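Local structure of putative transcriptional regulator (Clostridium difficile, 3QI7) at residues Ala75-Val80 with Gly99-Leu104; Val92-Ala98 with Ile117-Asp123. The protein is of unknown function but probably binds a small ligand, perhaps a sugar, as a periplasmic-binding-protein-like lipoprotein. The contacts are given in a common frame with arbitrary orientation. Where two conformers were deposited one is given. Numbering follows the deposited sequence.

Contact 1: Ala75-Val80 with Gly99-Leu104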
# COMPACT_ATOMS: atom_id res chain seq x y z
N ALA A 75 -22.92 -6.04 -0.85
CA ALA A 75 -21.64 -5.76 -0.17
C ALA A 75 -21.90 -5.00 1.13
O ALA A 75 -21.36 -5.34 2.18
CB ALA A 75 -20.70 -4.99 -1.06
N ILE A 76 -22.77 -4.00 1.06
CA ILE A 76 -23.14 -3.21 2.22
C ILE A 76 -23.82 -4.06 3.30
O ILE A 76 -23.44 -4.01 4.48
CB ILE A 76 -24.04 -2.00 1.82
CG1 ILE A 76 -23.15 -0.90 1.20
CG2 ILE A 76 -24.78 -1.46 3.03
CD1 ILE A 76 -23.92 0.22 0.51
N ASN A 77 -24.81 -4.84 2.87
CA ASN A 77 -25.53 -5.72 3.80
C ASN A 77 -24.58 -6.69 4.52
O ASN A 77 -24.70 -6.87 5.73
CB ASN A 77 -26.66 -6.47 3.08
CG ASN A 77 -27.76 -5.54 2.58
OD1 ASN A 77 -28.61 -5.94 1.78
ND2 ASN A 77 -27.73 -4.30 3.04
N LYS A 78 -23.63 -7.26 3.78
CA LYS A 78 -22.62 -8.19 4.31
C LYS A 78 -21.87 -7.57 5.50
O LYS A 78 -21.60 -8.23 6.50
CB LYS A 78 -21.63 -8.57 3.18
CG LYS A 78 -20.82 -9.85 3.42
CD LYS A 78 -20.46 -10.60 2.12
CE LYS A 78 -20.00 -12.04 2.50
NZ LYS A 78 -19.25 -12.84 1.46
N ILE A 79 -21.57 -6.29 5.41
CA ILE A 79 -20.88 -5.62 6.51
C ILE A 79 -21.83 -5.31 7.67
O ILE A 79 -21.46 -5.48 8.84
CB ILE A 79 -20.15 -4.31 6.02
CG1 ILE A 79 -19.09 -4.63 4.95
CG2 ILE A 79 -19.51 -3.53 7.21
CD1 ILE A 79 -18.51 -3.37 4.28
N VAL A 80 -23.04 -4.85 7.35
CA VAL A 80 -23.95 -4.34 8.39
C VAL A 80 -24.41 -5.46 9.34
O VAL A 80 -24.63 -5.22 10.53
CB VAL A 80 -25.16 -3.61 7.77
CG1 VAL A 80 -26.20 -3.29 8.84
CG2 VAL A 80 -24.70 -2.34 7.06
N GLY A 99 -17.54 3.20 -1.88
CA GLY A 99 -18.90 2.72 -1.86
C GLY A 99 -19.37 2.15 -0.54
O GLY A 99 -20.59 2.04 -0.32
N LEU A 100 -18.44 1.77 0.35
CA LEU A 100 -18.82 1.00 1.53
C LEU A 100 -19.10 1.89 2.75
O LEU A 100 -19.58 1.41 3.79
CB LEU A 100 -17.76 -0.06 1.85
CG LEU A 100 -17.50 -1.07 0.72
CD1 LEU A 100 -16.24 -1.91 1.03
CD2 LEU A 100 -18.74 -1.98 0.47
N LEU A 101 -18.84 3.18 2.62
CA LEU A 101 -19.03 4.08 3.77
C LEU A 101 -20.42 4.00 4.42
O LEU A 101 -20.50 3.96 5.66
CB LEU A 101 -18.67 5.53 3.40
CG LEU A 101 -18.63 6.56 4.53
CD1 LEU A 101 -17.73 6.12 5.68
CD2 LEU A 101 -18.15 7.90 3.97
N PRO A 102 -21.52 3.95 3.62
CA PRO A 102 -22.83 3.85 4.28
C PRO A 102 -22.94 2.65 5.21
O PRO A 102 -23.62 2.74 6.25
CB PRO A 102 -23.84 3.73 3.11
CG PRO A 102 -23.13 4.41 1.96
CD PRO A 102 -21.67 4.01 2.15
N ALA A 103 -22.25 1.57 4.88
CA ALA A 103 -22.26 0.38 5.71
C ALA A 103 -21.73 0.68 7.12
O ALA A 103 -22.29 0.23 8.12
CB ALA A 103 -21.44 -0.76 5.06
N LEU A 104 -20.62 1.42 7.18
CA LEU A 104 -20.00 1.72 8.46
C LEU A 104 -20.80 2.76 9.25
O LEU A 104 -20.80 2.73 10.49
CB LEU A 104 -18.55 2.15 8.27
CG LEU A 104 -17.63 1.06 7.70
CD1 LEU A 104 -16.23 1.57 7.49
CD2 LEU A 104 -17.58 -0.17 8.57
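A103 is the bump at the centre of this helix-helix contact. Its methyl points toward 75-80 and enters a hollow bordered by I76, I79 and V80: A103 CB lies 3.9 Å from both I76 O and I79 CB, 4.0 Å from I76 CG2 and 4.1 Å from V80 CG2. Because so small a side chain is the one inserted, the backbones come close, with 5.1 Å between the CA atoms of I76 and A103. V80 CG2 also rests 3.7 Å from the carbonyl A103 O.

Larger side chains close the flanks. The CA-to-CB bond of L100 points sideways, yet the end of the chain swings inward, so that L100 CD2 meets A75 CB at 3.9 Å and I79 CD1 at 4.1 Å. I79 CG2 also reaches L104 CD2 at 4.1 Å. At the more open border I76 CD1 lies 3.9 Å from G99 O and 4.4 Å from P102 CB. No hydrogen bond crosses the interface, and the 349 Å² buried is gained by apolar fit.

Helices 72-80 and 101-110, which precede and follow strand 88-94, are neighbours on one face of an alpha/beta domain, consistent with a periplasmic-binding-protein-like fold. Beneath them lies the mixed sheet, where L100 touches V93 and L104 touches I91 and V93 of strand 88-94; L101, directed away from 75-80, packs on Q127 and F131 of helix 125-131.

Contact 2: Val92-Ala98 with Ile117-Asp123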
# COMPACT_ATOMS: atom_id res chain seq x y z
N VAL A 92 -12.42 -3.54 10.43
CA VAL A 92 -11.42 -3.00 9.54
C VAL A 92 -11.86 -3.29 8.10
O VAL A 92 -12.18 -4.43 7.77
CB VAL A 92 -10.01 -3.66 9.81
CG1 VAL A 92 -8.96 -3.19 8.80
CG2 VAL A 92 -9.55 -3.40 11.27
N VAL A 93 -11.87 -2.27 7.26
CA VAL A 93 -12.20 -2.42 5.85
C VAL A 93 -10.98 -2.05 4.99
O VAL A 93 -10.41 -0.98 5.16
CB VAL A 93 -13.41 -1.54 5.47
CG1 VAL A 93 -13.69 -1.64 3.97
CG2 VAL A 93 -14.64 -1.92 6.28
N SER A 94 -10.54 -2.94 4.11
CA SER A 94 -9.42 -2.68 3.23
C SER A 94 -9.79 -2.84 1.73
O SER A 94 -9.87 -3.96 1.24
CB SER A 94 -8.24 -3.61 3.60
OG SER A 94 -7.04 -3.23 2.93
N THR A 95 -9.99 -1.73 1.03
CA THR A 95 -10.19 -1.71 -0.43
C THR A 95 -9.83 -0.32 -0.99
O THR A 95 -10.16 0.70 -0.38
CB THR A 95 -11.69 -2.05 -0.85
OG1 THR A 95 -11.87 -1.94 -2.28
CG2 THR A 95 -12.70 -1.11 -0.17
N ASP A 96 -9.21 -0.27 -2.16
CA ASP A 96 -8.95 1.01 -2.85
C ASP A 96 -10.22 1.61 -3.47
O ASP A 96 -10.19 2.74 -3.95
CB ASP A 96 -7.92 0.80 -3.98
CG ASP A 96 -6.53 0.46 -3.49
OD1 ASP A 96 -6.06 1.02 -2.45
OD2 ASP A 96 -5.88 -0.37 -4.19
N GLN A 97 -11.33 0.88 -3.45
CA GLN A 97 -12.55 1.32 -4.09
C GLN A 97 -13.48 2.03 -3.08
O GLN A 97 -13.39 1.82 -1.86
CB GLN A 97 -13.26 0.12 -4.73
CG GLN A 97 -12.38 -0.62 -5.75
CD GLN A 97 -13.14 -1.68 -6.50
OE1 GLN A 97 -14.05 -1.38 -7.29
NE2 GLN A 97 -12.78 -2.94 -6.25
N ALA A 98 -14.38 2.84 -3.62
CA ALA A 98 -15.36 3.59 -2.84
C ALA A 98 -16.69 2.88 -2.86
O ALA A 98 -16.96 2.08 -3.75
CB ALA A 98 -15.54 5.04 -3.43
N ILE A 117 -12.28 1.20 11.24
CA ILE A 117 -10.99 1.59 10.72
C ILE A 117 -10.96 1.34 9.20
O ILE A 117 -11.26 0.23 8.75
CB ILE A 117 -9.84 0.77 11.37
CG1 ILE A 117 -9.95 0.77 12.89
CG2 ILE A 117 -8.45 1.27 10.89
CD1 ILE A 117 -8.83 0.10 13.59
N SER A 118 -10.67 2.38 8.44
CA SER A 118 -10.40 2.26 7.01
C SER A 118 -8.87 2.05 6.86
O SER A 118 -8.05 2.73 7.52
CB SER A 118 -10.92 3.48 6.22
OG SER A 118 -10.25 4.71 6.57
N ALA A 119 -8.50 1.10 6.00
CA ALA A 119 -7.12 0.73 5.86
C ALA A 119 -6.74 0.03 4.52
O ALA A 119 -6.23 -1.08 4.51
CB ALA A 119 -6.72 -0.11 7.07
N PRO A 120 -6.96 0.70 3.37
CA PRO A 120 -7.62 1.98 3.18
C PRO A 120 -9.06 1.77 2.76
O PRO A 120 -9.51 0.64 2.65
CB PRO A 120 -6.83 2.58 1.99
CG PRO A 120 -6.63 1.33 1.06
CD PRO A 120 -6.44 0.16 2.08
N MSE A 121 -9.81 2.86 2.58
CA MSE A 121 -11.06 2.81 1.79
C MSE A 121 -10.96 3.87 0.67
O MSE A 121 -10.17 4.82 0.77
CB MSE A 121 -12.28 3.05 2.69
CG MSE A 121 -12.68 1.78 3.48
SE MSE A 121 -13.99 2.13 4.91
CE MSE A 121 -15.56 2.64 3.84
N GLY A 122 -11.74 3.70 -0.39
CA GLY A 122 -11.63 4.54 -1.56
C GLY A 122 -12.51 5.77 -1.52
O GLY A 122 -12.48 6.58 -2.45
N ASP A 123 -13.31 5.90 -0.47
CA ASP A 123 -14.27 7.01 -0.37
C ASP A 123 -13.60 8.37 -0.12
O ASP A 123 -12.45 8.45 0.28
CB ASP A 123 -15.31 6.73 0.72
CG ASP A 123 -15.87 5.31 0.64
OD1 ASP A 123 -15.16 4.36 1.06
OD2 ASP A 123 -16.99 5.12 0.14
O HOH W 1 -15.46 1.77 0.25
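Strands 88-94 and 115-118 are the two parallel strands of a beta-alpha-beta unit whose crossover is helix 101-110, and this contact follows them from sheet into the loops beyond. V92 pairs with I117 and V93 with S118.

Backbone hydrogen bonds set the register: V93 N to I117 O at 3.0 Å and A119 N to V93 O at 2.9 Å bracket S118. Past the sheet, T95 N donates to P120 O (2.9 Å) and G122 N to Q97 O (2.9 Å), so the loops stay paired although a cis peptide bond precedes P120. A side-chain bond joins them, S94 OG giving its proton to A119 O at 2.8 Å. CA-H...O contacts supplement these, among them M121 CA to T95 O at 3.2 Å.

Apolar contacts occupy both faces. V92 CG2 meets I117 CB and V92 CG1 meets A119 CB, each at 4.2 Å, on the face covered by helix 306-324; on the other, V93 CG1 touches CG of selenomethionine M121 at 3.6 Å, beside L104 of helix 101-110.

At G122 the fit excludes a side chain: an ideal CB would clash with D96 O and Q97 C. T95 OG1 accepts from Q97 N (3.1 Å), an ST turn, and is also hydrogen-bonded to Q20 OE1. While D123 OD2 takes the backbone N of G99, one water donates to Q97 O at 3.0 Å and to D123 OD1 at 2.7 Å.

In the fold
From the N terminus, helix 72-80 comes first, then strand 88-94, helix 101-110 and strand 115-118. Contact 1 closes the excursion from helix to helix through strand 88-94; contact 2 closes the next, from strand to strand through helix 101-110. Their segments alternate, 75-80, 92-98, 99-104, 117-123, so the closures cross rather than nest, and 92-98 runs directly into 99-104. Contact 1 joins two helices on one face of the sheet, while contact 2 joins adjacent strands within it. Their centres are 11 Å apart, and they meet where G99 N lies 2.8 Å from D123 OD2, a probable hydrogen bond, and L104 CD1 lies 3.5 Å from M121 SE.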